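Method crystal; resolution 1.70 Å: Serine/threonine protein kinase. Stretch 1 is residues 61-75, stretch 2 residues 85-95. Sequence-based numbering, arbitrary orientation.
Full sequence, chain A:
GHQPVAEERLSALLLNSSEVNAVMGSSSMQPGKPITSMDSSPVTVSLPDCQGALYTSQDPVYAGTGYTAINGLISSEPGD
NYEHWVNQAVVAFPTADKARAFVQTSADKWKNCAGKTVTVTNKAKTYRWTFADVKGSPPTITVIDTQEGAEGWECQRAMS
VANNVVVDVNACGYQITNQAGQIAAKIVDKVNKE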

# COMPACT_ATOMS: atom_id res chain seq x y z
N VAL A 61 9.56 5.39 -6.33
CA VAL A 61 9.88 4.69 -5.10
C VAL A 61 10.52 3.33 -5.38
O VAL A 61 11.50 2.96 -4.74
N TYR A 62 9.98 2.60 -6.35
CA TYR A 62 10.47 1.25 -6.65
C TYR A 62 11.58 1.19 -7.69
O TYR A 62 12.25 0.16 -7.85
N ALA A 63 11.77 2.28 -8.43
CA ALA A 63 12.80 2.33 -9.45
C ALA A 63 14.16 1.99 -8.83
O ALA A 63 14.52 2.53 -7.78
N GLY A 64 14.89 1.10 -9.48
CA GLY A 64 16.23 0.75 -9.01
C GLY A 64 16.31 -0.30 -7.91
O GLY A 64 17.40 -0.69 -7.50
N THR A 65 15.16 -0.77 -7.41
CA THR A 65 15.15 -1.72 -6.29
C THR A 65 15.29 -3.18 -6.69
O THR A 65 15.42 -4.05 -5.82
N GLY A 66 15.24 -3.47 -7.98
CA GLY A 66 15.40 -4.84 -8.45
C GLY A 66 14.12 -5.65 -8.56
O GLY A 66 14.16 -6.84 -8.88
N TYR A 67 12.98 -5.01 -8.32
CA TYR A 67 11.71 -5.72 -8.42
C TYR A 67 11.54 -6.26 -9.84
O TYR A 67 12.03 -5.68 -10.80
N THR A 68 10.83 -7.38 -9.97
CA THR A 68 10.67 -8.00 -11.27
C THR A 68 9.24 -7.90 -11.80
O THR A 68 9.01 -7.95 -13.02
N ALA A 69 8.27 -7.76 -10.90
CA ALA A 69 6.88 -7.73 -11.30
C ALA A 69 6.01 -7.16 -10.19
O ALA A 69 6.37 -7.25 -9.02
N ILE A 70 4.89 -6.57 -10.56
CA ILE A 70 3.93 -6.04 -9.59
C ILE A 70 2.52 -6.42 -10.03
O ILE A 70 2.19 -6.39 -11.22
N ASN A 71 1.68 -6.80 -9.07
CA ASN A 71 0.27 -7.04 -9.35
C ASN A 71 -0.58 -6.40 -8.28
O ASN A 71 -0.36 -6.60 -7.08
N GLY A 72 -1.56 -5.60 -8.70
CA GLY A 72 -2.40 -4.90 -7.74
C GLY A 72 -3.84 -4.72 -8.17
O GLY A 72 -4.21 -5.00 -9.31
N LEU A 73 -4.65 -4.23 -7.23
CA LEU A 73 -6.06 -3.94 -7.47
C LEU A 73 -6.51 -2.75 -6.63
O LEU A 73 -6.12 -2.62 -5.47
N ILE A 74 -7.35 -1.91 -7.21
CA ILE A 74 -7.95 -0.82 -6.47
C ILE A 74 -9.44 -1.10 -6.38
O ILE A 74 -10.07 -1.39 -7.40
N SER A 75 -9.99 -1.05 -5.17
CA SER A 75 -11.42 -1.34 -4.95
C SER A 75 -12.12 -0.24 -4.17
O SER A 75 -11.54 0.35 -3.26
N TRP A 85 -11.95 2.72 0.26
CA TRP A 85 -11.09 2.63 -0.92
C TRP A 85 -9.84 1.85 -0.54
O TRP A 85 -9.21 2.15 0.47
N VAL A 86 -9.50 0.84 -1.34
CA VAL A 86 -8.33 0.02 -1.04
C VAL A 86 -7.47 -0.14 -2.27
O VAL A 86 -7.97 -0.45 -3.34
N ASN A 87 -6.16 0.08 -2.10
CA ASN A 87 -5.19 -0.25 -3.14
C ASN A 87 -4.28 -1.31 -2.52
O ASN A 87 -3.58 -1.04 -1.54
N GLN A 88 -4.34 -2.52 -3.07
CA GLN A 88 -3.51 -3.62 -2.58
C GLN A 88 -2.61 -4.09 -3.70
O GLN A 88 -3.05 -4.24 -4.83
N ALA A 89 -1.34 -4.30 -3.38
CA ALA A 89 -0.39 -4.74 -4.38
C ALA A 89 0.64 -5.68 -3.78
O ALA A 89 0.99 -5.57 -2.60
N VAL A 90 1.13 -6.60 -4.62
CA VAL A 90 2.26 -7.45 -4.27
C VAL A 90 3.35 -7.27 -5.31
O VAL A 90 3.09 -7.14 -6.51
N VAL A 91 4.59 -7.28 -4.84
CA VAL A 91 5.71 -6.99 -5.71
C VAL A 91 6.74 -8.11 -5.57
O VAL A 91 7.17 -8.40 -4.45
N ALA A 92 7.10 -8.73 -6.68
CA ALA A 92 8.06 -9.83 -6.67
C ALA A 92 9.47 -9.29 -6.83
O ALA A 92 9.71 -8.36 -7.59
N PHE A 93 10.40 -9.91 -6.11
CA PHE A 93 11.83 -9.62 -6.22
C PHE A 93 12.53 -10.94 -6.50
O PHE A 93 11.96 -12.00 -6.29
N PRO A 94 13.78 -10.89 -6.98
CA PRO A 94 14.48 -12.13 -7.30
C PRO A 94 14.75 -12.99 -6.07
O PRO A 94 14.74 -14.21 -6.15
N THR A 95 14.97 -12.33 -4.93
CA THR A 95 15.31 -13.02 -3.69
C THR A 95 14.62 -12.37 -2.51
O THR A 95 14.19 -11.21 -2.58

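How does the first part of stretch 2 meet its antiparallel neighbour? Trp85, in the t rotamer, starts sideways, but its indole end comes nearer stretch 1, placing NE1 3.5 Å from Ile74 CG2. Val86 (t) lies on the sheet face shared with Ser75, and their backbones exchange two hydrogen bonds, Ser75 N to Val86 O and Val86 N to Ser75 O, both 2.8 Å. Asn87 (t) turns to the other face, where its CG packs 3.5 Å from CG1 of Ile74 (m).

What does Gln88 do with its polar end? On the face it shares with Leu73 (m), its p rotamer brings NE2 to 4.2 Å from Leu73 CD1. A water accepts from Gln88 NE2 at 3.1 Å, lies 2.8 Å from Ser75 OG in a further hydrogen bond, and donates weakly to Leu73 O at 3.0 Å, so it ties side chains from both strands to the backbone.

Why do the strands come so close at Ala89? Its partner is Gly72, and their CA atoms are 3.9 Å apart; a CB on Gly72 would clash with Gln88 O. Ala89 CB also lies 4.4 Å from Ile70 CG1. Val90 (m) points to the opposite face, its CG2 4.3 Å from Asn71 CB.

Where does the apolar packing gather? Val91 (t) sets CG2 3.9 Å from Ile70 CG1 and 3.8 Å from Tyr62 CE1, while its CG1 reaches Tyr67 CB at 3.5 Å. Ala92 turns to the other face; its O accepts from Thr68 N at 2.8 Å and, weakly, from Thr68 OG1 at 3.3 Å.

How does the stretch finish? Phe93 (m) leaves sideways, but its ring comes nearer and receives Tyr67 CB over its face, 4.0 Å from CB to the ring centroid. Pro94 CG then touches Thr68 CG2 at 3.9 Å, whereas Thr95 is out of reach.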

# COMPACT_ATOMS: atom_id res chain seq x y z
CB VAL A 61 8.62 4.52 -4.24
CG1 VAL A 61 8.93 3.73 -2.97
CG2 VAL A 61 8.01 5.90 -3.91
CB TYR A 62 9.31 0.37 -7.11
CG TYR A 62 8.46 -0.20 -6.00
CD1 TYR A 62 8.75 -1.44 -5.45
CD2 TYR A 62 7.34 0.48 -5.52
CE1 TYR A 62 7.97 -1.98 -4.45
CE2 TYR A 62 6.56 -0.05 -4.51
CZ TYR A 62 6.88 -1.29 -3.99
OH TYR A 62 6.13 -1.84 -2.99
CB ALA A 63 12.84 3.69 -10.11
CB THR A 65 13.85 -1.61 -5.50
OG1 THR A 65 12.76 -1.97 -6.36
CG2 THR A 65 13.66 -0.19 -4.98
CB TYR A 67 10.53 -4.81 -8.05
CG TYR A 67 10.10 -3.87 -9.16
CD1 TYR A 67 10.70 -2.62 -9.31
CD2 TYR A 67 9.09 -4.23 -10.04
CE1 TYR A 67 10.31 -1.76 -10.33
CE2 TYR A 67 8.69 -3.37 -11.06
CZ TYR A 67 9.31 -2.14 -11.20
OH TYR A 67 8.92 -1.27 -12.20
CB THR A 68 11.10 -9.47 -11.23
OG1 THR A 68 10.32 -10.17 -10.26
CG2 THR A 68 12.58 -9.55 -10.84
CB ALA A 69 6.40 -9.12 -11.69
CB ILE A 70 4.08 -4.50 -9.42
CG1 ILE A 70 3.01 -3.90 -8.49
CG2 ILE A 70 4.09 -3.80 -10.78
CD1 ILE A 70 1.72 -3.45 -9.21
CB ASN A 71 -0.03 -8.55 -9.45
CG ASN A 71 -1.35 -8.84 -10.16
OD1 ASN A 71 -2.40 -8.96 -9.53
ND2 ASN A 71 -1.29 -8.97 -11.49
CB LEU A 73 -6.92 -5.14 -7.09
CG LEU A 73 -7.00 -6.35 -8.01
CD1 LEU A 73 -7.79 -7.47 -7.32
CD2 LEU A 73 -7.64 -5.97 -9.36
CB ILE A 74 -7.70 0.53 -7.14
CG1 ILE A 74 -6.23 0.92 -6.94
CG2 ILE A 74 -8.61 1.58 -6.56
CD1 ILE A 74 -5.78 2.08 -7.77
CB SER A 75 -11.58 -2.63 -4.17
OG SER A 75 -10.97 -3.70 -4.86
CB TRP A 85 -10.71 4.04 -1.36
CG TRP A 85 -9.97 4.17 -2.66
CD1 TRP A 85 -10.51 4.36 -3.91
CD2 TRP A 85 -8.55 4.15 -2.84
NE1 TRP A 85 -9.50 4.45 -4.85
CE2 TRP A 85 -8.29 4.33 -4.21
CE3 TRP A 85 -7.46 3.99 -1.96
CZ2 TRP A 85 -6.99 4.34 -4.74
CZ3 TRP A 85 -6.18 4.02 -2.49
CH2 TRP A 85 -5.96 4.19 -3.86
CB VAL A 86 -8.74 -1.38 -0.53
CG1 VAL A 86 -7.54 -2.36 -0.59
CG2 VAL A 86 -9.33 -1.28 0.87
CB ASN A 87 -4.38 0.99 -3.53
CG ASN A 87 -3.47 0.76 -4.75
OD1 ASN A 87 -3.28 -0.36 -5.21
ND2 ASN A 87 -2.91 1.85 -5.27
CB GLN A 88 -4.37 -4.79 -2.08
CG GLN A 88 -5.51 -5.17 -3.02
CD GLN A 88 -6.10 -6.54 -2.70
OE1 GLN A 88 -5.49 -7.36 -2.02
NE2 GLN A 88 -7.29 -6.79 -3.21
CB ALA A 89 0.31 -3.55 -5.01
CB VAL A 90 1.86 -8.92 -4.15
CG1 VAL A 90 1.08 -9.13 -2.86
CG2 VAL A 90 1.01 -9.33 -5.36
CB VAL A 91 6.36 -5.63 -5.36
CG1 VAL A 91 7.52 -5.34 -6.31
CG2 VAL A 91 5.31 -4.50 -5.41
CB ALA A 92 7.76 -10.83 -7.77
CB PHE A 93 12.35 -9.02 -4.92
CG PHE A 93 11.90 -7.61 -4.69
CD1 PHE A 93 10.64 -7.34 -4.18
CD2 PHE A 93 12.74 -6.55 -4.98
CE1 PHE A 93 10.22 -6.03 -3.96
CE2 PHE A 93 12.34 -5.24 -4.78
CZ PHE A 93 11.07 -4.98 -4.26
CB PRO A 94 15.80 -11.65 -7.91
CG PRO A 94 15.52 -10.27 -8.38
CD PRO A 94 14.50 -9.69 -7.45
CB THR A 95 16.81 -12.94 -3.42
OG1 THR A 95 17.20 -11.56 -3.33
CG2 THR A 95 17.61 -13.61 -4.55
O HOH W 1 -8.37 -4.04 -3.98